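Local coordinates for surface protein VspA (Borrelia turicatae, PDB 1YJG) that is a variable outer-membrane lipoprotein associated with neurotropism, whose family is thought to let relapsing-fever spirochaetes evade host immunity by switching between antigenically distinct surface proteins, at the interface of chains A and B. Coordinates in Å, arbitrary orientation; residue numbers count along the deposited sequence, not the author numbering. Chains: chain A/B, Surface protein VspA.

The interface of chains A and B. Residues chain A 49-50, 53; chain B 30, 46-47, 49-50.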
# COMPACT_ATOMS: atom_id res chain seq x y z
N LYS A 49 6.30 8.59 13.40
CA LYS A 49 6.82 8.22 12.07
C LYS A 49 5.94 7.26 11.28
O LYS A 49 6.00 7.24 10.05
CB LYS A 49 8.26 7.70 12.16
CG LYS A 49 9.32 8.75 11.80
CD LYS A 49 9.21 9.97 12.71
CE LYS A 49 10.38 10.92 12.56
NZ LYS A 49 10.80 11.43 13.91
N LEU A 50 5.19 6.42 11.99
CA LEU A 50 4.29 5.47 11.35
C LEU A 50 3.12 6.28 10.78
O LEU A 50 2.66 6.02 9.66
CB LEU A 50 3.81 4.40 12.34
CG LEU A 50 2.71 3.45 11.87
CD1 LEU A 50 3.16 2.64 10.65
CD2 LEU A 50 2.26 2.54 13.01
N GLY A 53 4.13 7.87 7.66
CA GLY A 53 4.09 6.91 6.57
C GLY A 53 2.70 6.83 5.96
O GLY A 53 2.54 6.84 4.74
N ALA B 30 8.67 9.09 4.18
CA ALA B 30 8.36 9.59 5.52
C ALA B 30 9.48 9.39 6.53
O ALA B 30 9.33 9.75 7.71
CB ALA B 30 7.10 8.91 6.03
N LYS B 46 14.12 8.17 15.06
CA LYS B 46 12.95 7.60 15.74
C LYS B 46 12.03 6.89 14.74
O LYS B 46 10.81 6.94 14.85
CB LYS B 46 12.18 8.69 16.49
CG LYS B 46 13.05 9.64 17.34
CD LYS B 46 12.46 11.05 17.38
CE LYS B 46 13.45 12.08 17.93
NZ LYS B 46 13.77 11.85 19.37
N ASN B 47 12.63 6.18 13.79
CA ASN B 47 11.90 5.48 12.73
C ASN B 47 11.37 4.07 12.99
O ASN B 47 10.68 3.51 12.13
CB ASN B 47 12.77 5.46 11.47
CG ASN B 47 13.03 6.85 10.92
OD1 ASN B 47 12.15 7.45 10.31
ND2 ASN B 47 14.24 7.36 11.14
N LYS B 49 8.80 2.56 14.48
CA LYS B 49 7.40 2.31 14.14
C LYS B 49 7.08 2.36 12.64
O LYS B 49 6.20 1.65 12.18
CB LYS B 49 6.49 3.22 14.97
CG LYS B 49 5.96 2.56 16.24
CD LYS B 49 7.06 2.17 17.21
CE LYS B 49 6.54 1.31 18.35
NZ LYS B 49 7.04 1.76 19.67
N LEU B 50 7.78 3.20 11.89
CA LEU B 50 7.57 3.31 10.46
C LEU B 50 8.05 2.01 9.79
O LEU B 50 7.39 1.49 8.89
CB LEU B 50 8.32 4.52 9.88
CG LEU B 50 8.44 4.60 8.35
CD1 LEU B 50 7.07 4.61 7.70
CD2 LEU B 50 9.22 5.84 7.94
O HOH W 1 7.97 7.50 15.72
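A:Leu50 and B:Leu50 meet backbone to backbone, their CA atoms 4.0 Å apart, where the first helical turns of the two copies of helix 48-69 pack about the two-fold axis, while B:Lys46, in the loop before the helix, has a left-handed main-chain conformation. Each leucine reaches past the other and lies over the opposite main chain: CD1 of A:Leu50 rests 3.5 Å from the carbonyl O of B:Lys49, and CB of B:Leu50 lies 3.6 Å from the O of A:Lys49. In both, CG stands anti to the backbone N (chi1 172° in A:Leu50), which sets the forked end over the partner's first turn. One branch of B:Leu50, CD1, continues to CA of A:Gly53, one turn further along the helix. There the bare backbone also receives the methyl of B:Ala30, whose CB sits 3.7 Å from the CA of A:Gly53, so loop and helix of chain B converge on the backbone of A:Gly53. A:Lys49 uses its aliphatic stem: CB packs against CB of B:Leu50, and CG passes 3.5 Å from the side-chain oxygen OD1 of B:Asn47. Bent at chi2 and again at chi4, the stem crosses the side chain of B:Lys46, with the terminal amine NZ near that residue's CB and CD. The two lysine NZ atoms, A:Lys49 and B:Lys46, stay 6.2 Å apart, and any repulsion between them is probably modest. Water 1 bridges the backbones, taking a nearly straight hydrogen bond (169°) from the N of A:Lys49, 3.1 Å away, and bonding to the carbonyl O of B:Lys46. It thus links the start of one helix to the loop leading into the other. Repeated with the chains exchanged, this close helix-to-helix packing joins two copies of the helical-bundle core of the lipoprotein, and may contribute to a dimer if the pairing in the crystal also forms at the spirochaete surface.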